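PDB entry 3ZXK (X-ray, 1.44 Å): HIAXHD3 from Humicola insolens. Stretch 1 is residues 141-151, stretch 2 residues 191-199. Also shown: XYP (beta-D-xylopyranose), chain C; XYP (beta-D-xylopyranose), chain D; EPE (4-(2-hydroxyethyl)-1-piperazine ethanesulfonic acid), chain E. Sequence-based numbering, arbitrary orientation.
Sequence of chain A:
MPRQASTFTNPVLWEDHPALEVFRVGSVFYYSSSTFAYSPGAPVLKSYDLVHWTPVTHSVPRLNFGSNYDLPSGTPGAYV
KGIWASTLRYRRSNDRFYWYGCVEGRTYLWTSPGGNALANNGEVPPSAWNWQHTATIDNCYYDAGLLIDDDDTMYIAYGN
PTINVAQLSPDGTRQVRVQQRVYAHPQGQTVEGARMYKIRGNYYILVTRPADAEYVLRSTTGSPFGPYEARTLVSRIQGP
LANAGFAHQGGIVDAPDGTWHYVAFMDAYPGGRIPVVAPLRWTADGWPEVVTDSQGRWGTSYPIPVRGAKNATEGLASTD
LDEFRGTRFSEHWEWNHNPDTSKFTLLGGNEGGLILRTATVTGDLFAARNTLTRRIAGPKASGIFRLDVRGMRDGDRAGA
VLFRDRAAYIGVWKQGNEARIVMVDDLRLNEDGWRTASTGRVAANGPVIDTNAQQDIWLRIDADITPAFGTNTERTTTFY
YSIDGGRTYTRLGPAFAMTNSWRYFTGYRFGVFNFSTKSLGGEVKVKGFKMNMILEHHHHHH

Stretch 1 (141-151) YYDAGLLIDDD
Stretch 2, residues 191-199: VEGARMYKI

Strands 145-148 and 192-199 run side by side in nearly the same direction (10° between axes, 4.9 Å at closest approach), with CA-CA register Asp143-Gly193 5.0 Å, Gly145-Arg195 4.1 Å and Asp149-Lys198 6.5 Å. The strand backbones are extended apart from Gly193 (phi/psi 70/26); outside the strands, Asp143 (53/61), Asp150 (-63/-27) and Asp151 (-89/10) depart from that conformation. The positive phi of Gly193 by itself favours glycine. No direct backbone hydrogen bond joins the strands; waters stand in. One accepts a hydrogen bond from Ala194 N (3.0 Å) and donates to Asp143 O (3.0 Å); another accepts from Met196 N (2.9 Å), and its oxygen lies 2.8 Å from Leu146 O. Close packing occurs at Gly145, whose CA lies 3.3 Å from Ala194 O; a CB there would clash with that oxygen. Two weak hydrogen bonds add to this: Gly193 N to Asp143 OD2 (2.9 Å; Asp143 chi1 m) and Arg195 NH1 to Ala144 O (2.9 Å), the carbonyl meeting the guanidinium edge. The apolar contact pairs Leu147 (t, p) with Met196 (t, t, t), CB to CG 3.7 Å. Charge closes the C-terminal end: Lys198 (t, p, t, m) bridges Asp149 OD1 (chi1 t) at 2.8 Å and Asp150 OD2 (chi1 m) at 3.1 Å from NZ. At the xylose end, Tyr142 OH (chi1 t) lies 2.7 Å from Glu192 OE1 (chi1 p, chi2 t) and 2.7 Å from chain C xylose O5.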

ATOM      1  N   TYR A 141      -3.489 -14.117  14.168  1.00  7.94           N
ATOM      2  CA  TYR A 141      -4.591 -14.208  13.246  1.00  6.64           C
ATOM      3  C   TYR A 141      -4.043 -13.911  11.859  1.00  6.45           C
ATOM      4  O   TYR A 141      -4.292 -12.840  11.303  1.00  6.40           O
ATOM      5  CB  TYR A 141      -5.671 -13.213  13.629  1.00  6.27           C
ATOM      6  CG  TYR A 141      -6.320 -13.461  14.978  1.00  5.77           C
ATOM      7  CD1 TYR A 141      -6.371 -14.752  15.554  1.00  6.23           C
ATOM      8  CD2 TYR A 141      -6.928 -12.410  15.655  1.00  6.58           C
ATOM      9  CE1 TYR A 141      -7.005 -14.960  16.772  1.00  7.13           C
ATOM     10  CE2 TYR A 141      -7.559 -12.618  16.873  1.00  6.41           C
ATOM     11  CZ  TYR A 141      -7.577 -13.881  17.435  1.00  7.12           C
ATOM     12  OH  TYR A 141      -8.205 -14.036  18.647  1.00  8.61           O
ATOM     13  N   TYR A 142      -3.321 -14.881  11.299  1.00  6.74           N
ATOM     14  CA  TYR A 142      -2.717 -14.739   9.964  1.00  7.21           C
ATOM     15  C   TYR A 142      -3.830 -14.553   8.924  1.00  6.71           C
ATOM     16  O   TYR A 142      -4.794 -15.320   8.908  1.00  7.09           O
ATOM     17  CB  TYR A 142      -1.901 -15.985   9.606  1.00  7.86           C
ATOM     18  CG  TYR A 142      -1.339 -15.903   8.202  1.00  8.83           C
ATOM     19  CD1 TYR A 142      -0.193 -15.169   7.929  1.00  9.60           C
ATOM     20  CD2 TYR A 142      -1.990 -16.514   7.132  1.00  8.97           C
ATOM     21  CE1 TYR A 142       0.298 -15.056   6.625  1.00 12.26           C
ATOM     22  CE2 TYR A 142      -1.495 -16.427   5.837  1.00 10.29           C
ATOM     23  CZ  TYR A 142      -0.365 -15.688   5.590  1.00 12.64           C
ATOM     24  OH  TYR A 142       0.124 -15.600   4.309  1.00 16.21           O
ATOM     25  N   ASP A 143      -3.716 -13.521   8.082  1.00  7.06           N
ATOM     26  CA  ASP A 143      -4.748 -13.222   7.090  1.00  5.94           C
ATOM     27  C   ASP A 143      -6.154 -13.096   7.740  1.00  6.19           C
ATOM     28  O   ASP A 143      -7.120 -13.829   7.440  1.00  7.72           O
ATOM     29  CB  ASP A 143      -4.704 -14.257   5.956  1.00  6.14           C
ATOM     30  CG  ASP A 143      -3.615 -13.952   4.926  1.00  8.51           C
ATOM     31  OD1 ASP A 143      -2.647 -13.242   5.239  1.00 10.14           O
ATOM     32  OD2 ASP A 143      -3.749 -14.423   3.792  1.00 10.30           O
ATOM     33  N   ALA A 144      -6.239 -12.118   8.629  1.00  5.78           N
ATOM     34  CA  ALA A 144      -7.408 -11.910   9.471  1.00  5.42           C
ATOM     35  C   ALA A 144      -8.540 -11.284   8.659  1.00  5.39           C
ATOM     36  O   ALA A 144      -8.292 -10.429   7.785  1.00  5.30           O
ATOM     37  CB  ALA A 144      -7.031 -10.982  10.625  1.00  6.57           C
ATOM     38  N   GLY A 145      -9.762 -11.702   8.986  1.00  4.82           N
ATOM     39  CA  GLY A 145     -10.986 -11.076   8.476  1.00  4.89           C
ATOM     40  C   GLY A 145     -11.986 -10.861   9.597  1.00  4.54           C
ATOM     41  O   GLY A 145     -12.614 -11.831  10.091  1.00  5.34           O
ATOM     42  N   LEU A 146     -12.166  -9.588   9.968  1.00  4.28           N
ATOM     43  CA  LEU A 146     -13.084  -9.187  11.027  1.00  4.14           C
ATOM     44  C   LEU A 146     -14.524  -9.084  10.551  1.00  3.81           C
ATOM     45  O   LEU A 146     -14.781  -8.538   9.479  1.00  4.62           O
ATOM     46  CB  LEU A 146     -12.658  -7.790  11.563  1.00  3.92           C
ATOM     47  CG  LEU A 146     -13.549  -7.074  12.591  1.00  3.90           C
ATOM     48  CD1 LEU A 146     -13.610  -7.896  13.865  1.00  4.74           C
ATOM     49  CD2 LEU A 146     -13.039  -5.668  12.891  1.00  3.89           C
ATOM     50  N   LEU A 147     -15.456  -9.564  11.392  1.00  3.68           N
ATOM     51  CA  LEU A 147     -16.876  -9.337  11.241  1.00  3.78           C
ATOM     52  C   LEU A 147     -17.413  -8.758  12.545  1.00  4.37           C
ATOM     53  O   LEU A 147     -17.177  -9.332  13.585  1.00  4.52           O
ATOM     54  CB  LEU A 147     -17.618 -10.679  10.941  1.00  4.12           C
ATOM     55  CG  LEU A 147     -19.146 -10.600  11.119  1.00  4.62           C
ATOM     56  CD1 LEU A 147     -19.729  -9.649  10.098  1.00  4.65           C
ATOM     57  CD2 LEU A 147     -19.820 -11.953  10.990  1.00  6.58           C
ATOM     58  N   ILE A 148     -18.091  -7.626  12.487  1.00  4.97           N
ATOM     59  CA  ILE A 148     -18.898  -7.184  13.616  1.00  5.28           C
ATOM     60  C   ILE A 148     -20.340  -7.600  13.327  1.00  5.90           C
ATOM     61  O   ILE A 148     -20.980  -7.023  12.439  1.00  6.66           O
ATOM     62  CB  ILE A 148     -18.757  -5.658  13.817  1.00  5.37           C
ATOM     63  CG1 ILE A 148     -17.251  -5.300  13.909  1.00  5.34           C
ATOM     64  CG2 ILE A 148     -19.617  -5.174  14.990  1.00  6.72           C
ATOM     65  CD1 ILE A 148     -16.936  -3.833  14.109  1.00  6.39           C
ATOM     66  N   ASP A 149     -20.832  -8.596  14.075  1.00  5.66           N
ATOM     67  CA  ASP A 149     -22.118  -9.205  13.823  1.00  6.50           C
ATOM     68  C   ASP A 149     -23.293  -8.269  14.173  1.00  6.76           C
ATOM     69  O   ASP A 149     -23.122  -7.236  14.811  1.00  7.64           O
ATOM     70  CB  ASP A 149     -22.192 -10.548  14.564  1.00  7.40           C
ATOM     71  CG  ASP A 149     -23.175 -11.500  13.953  1.00  8.04           C
ATOM     72  OD1 ASP A 149     -23.839 -11.143  12.938  1.00  8.77           O
ATOM     73  OD2 ASP A 149     -23.284 -12.622  14.489  1.00 10.50           O
ATOM     74  N   ASP A 150     -24.491  -8.637  13.740  1.00  7.21           N
ATOM     75  CA  ASP A 150     -25.679  -7.784  13.926  1.00  8.20           C
ATOM     76  C   ASP A 150     -26.023  -7.548  15.401  1.00  8.00           C
ATOM     77  O   ASP A 150     -26.641  -6.535  15.737  1.00  8.63           O
ATOM     78  CB  ASP A 150     -26.884  -8.379  13.197  1.00  9.57           C
ATOM     79  CG  ASP A 150     -26.720  -8.380  11.691  1.00 11.95           C
ATOM     80  OD1 ASP A 150     -26.103  -7.438  11.136  1.00 13.53           O
ATOM     81  OD2 ASP A 150     -27.221  -9.328  11.053  1.00 14.11           O
ATOM     82  N   ASP A 151     -25.633  -8.503  16.251  1.00  7.81           N
ATOM     83  CA  ASP A 151     -25.747  -8.366  17.718  1.00  9.18           C
ATOM     84  C   ASP A 151     -24.555  -7.732  18.442  1.00  7.91           C
ATOM     85  O   ASP A 151     -24.485  -7.756  19.681  1.00  8.89           O
ATOM     86  CB  ASP A 151     -26.106  -9.706  18.351  1.00 11.06           C
ATOM     87  CG  ASP A 151     -24.989 -10.754  18.241  1.00 12.93           C
ATOM     88  OD1 ASP A 151     -23.909 -10.492  17.662  1.00 11.08           O
ATOM     89  OD2 ASP A 151     -25.231 -11.883  18.740  1.00 17.36           O
ATOM     90  N   VAL A 191      -5.860 -22.603   1.347  1.00  8.48           N
ATOM     91  CA  VAL A 191      -6.565 -21.334   1.287  1.00  8.13           C
ATOM     92  C   VAL A 191      -6.069 -20.348   2.353  1.00  8.00           C
ATOM     93  O   VAL A 191      -5.447 -20.744   3.343  1.00  9.30           O
ATOM     94  CB  VAL A 191      -8.100 -21.509   1.336  1.00  8.10           C
ATOM     95  CG1 VAL A 191      -8.570 -22.427   0.193  1.00  8.62           C
ATOM     96  CG2 VAL A 191      -8.572 -22.060   2.683  1.00  9.11           C
ATOM     97  N   GLU A 192      -6.288 -19.060   2.100  1.00  7.58           N
ATOM     98  CA  GLU A 192      -5.887 -17.973   3.018  1.00  6.68           C
ATOM     99  C   GLU A 192      -6.703 -16.723   2.645  1.00  6.19           C
ATOM    100  O   GLU A 192      -7.696 -16.796   1.937  1.00  6.36           O
ATOM    101  CB  GLU A 192      -4.357 -17.701   2.969  1.00  7.55           C
ATOM    102  CG  GLU A 192      -3.806 -17.136   1.656  1.00  9.20           C
ATOM    103  CD  GLU A 192      -2.331 -16.712   1.731  1.00 12.04           C
ATOM    104  OE1 GLU A 192      -1.630 -16.985   2.736  1.00 13.04           O
ATOM    105  OE2 GLU A 192      -1.834 -16.099   0.762  1.00 17.43           O
ATOM    106  N   GLY A 193      -6.312 -15.565   3.154  1.00  5.97           N
ATOM    107  CA  GLY A 193      -6.959 -14.310   2.746  1.00  5.94           C
ATOM    108  C   GLY A 193      -8.384 -14.078   3.220  1.00  5.65           C
ATOM    109  O   GLY A 193      -9.118 -13.295   2.584  1.00  6.86           O
ATOM    110  N   ALA A 194      -8.784 -14.691   4.346  1.00  5.26           N
ATOM    111  CA  ALA A 194     -10.140 -14.567   4.879  1.00  5.71           C
ATOM    112  C   ALA A 194     -10.689 -13.132   4.983  1.00  5.33           C
ATOM    113  O   ALA A 194     -10.034 -12.218   5.485  1.00  5.53           O
ATOM    114  CB  ALA A 194     -10.258 -15.293   6.231  1.00  6.05           C
ATOM    115  N   ARG A 195     -11.922 -12.977   4.502  1.00  5.29           N
ATOM    116  CA  ARG A 195     -12.764 -11.822   4.804  1.00  4.55           C
ATOM    117  C   ARG A 195     -14.077 -12.409   5.291  1.00  4.32           C
ATOM    118  O   ARG A 195     -14.533 -13.438   4.741  1.00  5.54           O
ATOM    119  CB  ARG A 195     -12.954 -10.909   3.579  1.00  5.30           C
ATOM    120  CG  ARG A 195     -11.970  -9.734   3.507  1.00  6.35           C
ATOM    121  CD  ARG A 195     -10.622 -10.184   3.009  1.00  6.66           C
ATOM    122  NE  ARG A 195      -9.689  -9.059   3.059  1.00  7.92           N
ATOM    123  CZ  ARG A 195      -9.037  -8.670   4.153  1.00  6.10           C
ATOM    124  NH1 ARG A 195      -9.224  -9.304   5.305  1.00  6.56           N
ATOM    125  NH2 ARG A 195      -8.168  -7.674   4.087  1.00  7.13           N
ATOM    126  N   MET A 196     -14.695 -11.812   6.306  1.00  3.87           N
ATOM    127  CA  MET A 196     -15.881 -12.423   6.926  1.00  3.78           C
ATOM    128  C   MET A 196     -17.110 -11.493   6.870  1.00  3.91           C
ATOM    129  O   MET A 196     -16.986 -10.271   7.090  1.00  3.95           O
ATOM    130  CB  MET A 196     -15.580 -12.843   8.373  1.00  3.91           C
ATOM    131  CG  MET A 196     -16.678 -13.710   9.010  1.00  4.78           C
ATOM    132  SD  MET A 196     -16.109 -14.320  10.608  1.00  7.02           S
ATOM    133  CE  MET A 196     -17.433 -15.416  11.109  1.00  7.51           C
ATOM    134  N   TYR A 197     -18.283 -12.075   6.575  1.00  3.79           N
ATOM    135  CA  TYR A 197     -19.494 -11.281   6.333  1.00  4.10           C
ATOM    136  C   TYR A 197     -20.731 -11.904   6.962  1.00  4.38           C
ATOM    137  O   TYR A 197     -20.851 -13.132   7.078  1.00  4.62           O
ATOM    138  CB  TYR A 197     -19.760 -11.146   4.833  1.00  3.98           C
ATOM    139  CG  TYR A 197     -18.567 -10.608   4.054  1.00  3.84           C
ATOM    140  CD1 TYR A 197     -18.337  -9.221   3.936  1.00  4.51           C
ATOM    141  CD2 TYR A 197     -17.662 -11.486   3.463  1.00  3.89           C
ATOM    142  CE1 TYR A 197     -17.230  -8.733   3.254  1.00  5.37           C
ATOM    143  CE2 TYR A 197     -16.551 -11.012   2.774  1.00  3.94           C
ATOM    144  CZ  TYR A 197     -16.351  -9.621   2.640  1.00  4.38           C
ATOM    145  OH  TYR A 197     -15.236  -9.078   1.963  1.00  4.87           O
ATOM    146  N   LYS A 198     -21.662 -11.046   7.341  1.00  4.48           N
ATOM    147  CA  LYS A 198     -23.003 -11.465   7.750  1.00  5.53           C
ATOM    148  C   LYS A 198     -23.934 -10.826   6.730  1.00  6.51           C
ATOM    149  O   LYS A 198     -24.010  -9.601   6.621  1.00  6.75           O
ATOM    150  CB  LYS A 198     -23.290 -10.975   9.176  1.00  6.95           C
ATOM    151  CG  LYS A 198     -24.716 -11.175   9.661  1.00  8.29           C
ATOM    152  CD  LYS A 198     -25.022 -12.632   9.939  1.00  9.31           C
ATOM    153  CE  LYS A 198     -26.355 -12.779  10.656  1.00 10.91           C
ATOM    154  NZ  LYS A 198     -26.303 -12.123  11.990  1.00 13.26           N
ATOM    155  N   ILE A 199     -24.594 -11.659   5.932  1.00  5.72           N
ATOM    156  CA  ILE A 199     -25.462 -11.185   4.857  1.00  7.06           C
ATOM    157  C   ILE A 199     -26.813 -11.889   4.909  1.00  8.31           C
ATOM    158  O   ILE A 199     -26.882 -13.109   4.776  1.00  9.14           O
ATOM    159  CB  ILE A 199     -24.808 -11.373   3.475  1.00  6.83           C
ATOM    160  CG1 ILE A 199     -23.417 -10.735   3.431  1.00  6.10           C
ATOM    161  CG2 ILE A 199     -25.749 -10.838   2.384  1.00  8.13           C
ATOM    162  CD1 ILE A 199     -22.601 -11.108   2.184  1.00  7.58           C
TER
HETATM  163  C1  XYP C   4       3.185 -17.529   2.743  1.00 30.74           C
HETATM  164  C2  XYP C   4       4.416 -17.323   3.623  1.00 32.85           C
HETATM  165  C3  XYP C   4       4.347 -18.235   4.851  1.00 35.00           C
HETATM  166  C4  XYP C   4       3.030 -17.996   5.593  1.00 32.13           C
HETATM  167  C5  XYP C   4       1.874 -18.300   4.647  1.00 27.30           C
HETATM  168  O2  XYP C   4       5.608 -17.563   2.868  1.00 39.49           O
HETATM  169  O3  XYP C   4       5.459 -17.966   5.708  1.00 38.83           O
HETATM  170  O4  XYP C   4       2.922 -18.770   6.797  1.00 34.88           O
HETATM  171  O5  XYP C   4       1.979 -17.413   3.521  1.00 30.73           O
HETATM  172  C1  XYP D   2       2.351 -16.810  -2.336  1.00 25.23           C
HETATM  173  C2  XYP D   2       1.331 -16.078  -1.457  1.00 24.33           C
HETATM  174  C3  XYP D   2       1.913 -15.716  -0.095  1.00 24.39           C
HETATM  175  C4  XYP D   2       2.385 -16.981   0.617  1.00 27.68           C
HETATM  176  C5  XYP D   2       2.678 -18.114  -0.367  1.00 27.15           C
HETATM  177  O2  XYP D   2       0.905 -14.861  -2.076  1.00 20.16           O
HETATM  178  O3  XYP D   2       0.916 -15.050   0.692  1.00 23.45           O
HETATM  179  O4  XYP D   2       3.195 -16.531   1.706  1.00 27.62           O
HETATM  180  O5  XYP D   2       3.272 -17.578  -1.547  1.00 27.25           O
HETATM  181  N1  EPE E1563     -27.731 -15.885  16.253  0.77 33.62           N
HETATM  182  C2  EPE E1563     -26.499 -16.562  15.780  0.77 36.18           C
HETATM  183  C3  EPE E1563     -26.491 -17.989  16.338  0.77 41.54           C
HETATM  184  N4  EPE E1563     -26.507 -17.915  17.818  0.77 43.38           N
HETATM  185  C5  EPE E1563     -27.747 -17.271  18.312  0.77 41.34           C
HETATM  186  C6  EPE E1563     -27.835 -15.841  17.737  0.77 35.28           C
HETATM  187  C7  EPE E1563     -26.346 -19.271  18.402  0.77 47.97           C
HETATM  188  C8  EPE E1563     -25.731 -19.189  19.813  0.77 46.11           C
HETATM  189  O8  EPE E1563     -26.697 -19.684  20.761  0.77 48.87           O
HETATM  190  C9  EPE E1563     -27.965 -14.593  15.568  0.77 24.66           C
HETATM  191  C10 EPE E1563     -27.459 -13.316  16.245  0.77 19.67           C
HETATM  192  S   EPE E1563     -27.640 -12.085  15.153  0.77 13.51           S
HETATM  193  O1S EPE E1563     -26.660 -11.060  15.079  0.77 13.47           O
HETATM  194  O2S EPE E1563     -28.526 -12.216  14.050  0.77 13.03           O
HETATM  195  O3S EPE E1563     -28.651 -11.354  16.182  0.77 17.24           O
HETATM  196  O   HOH W   1      -7.277 -16.517   6.176  1.00  6.39           O
HETATM  197  O   HOH W   2      -2.582 -13.292   1.761  1.00 18.74           O
HETATM  198  O   HOH W   3     -13.462  -9.350   7.167  1.00  6.67           O
HETATM  199  O   HOH W   4     -25.413  -7.649   8.246  1.00 21.88           O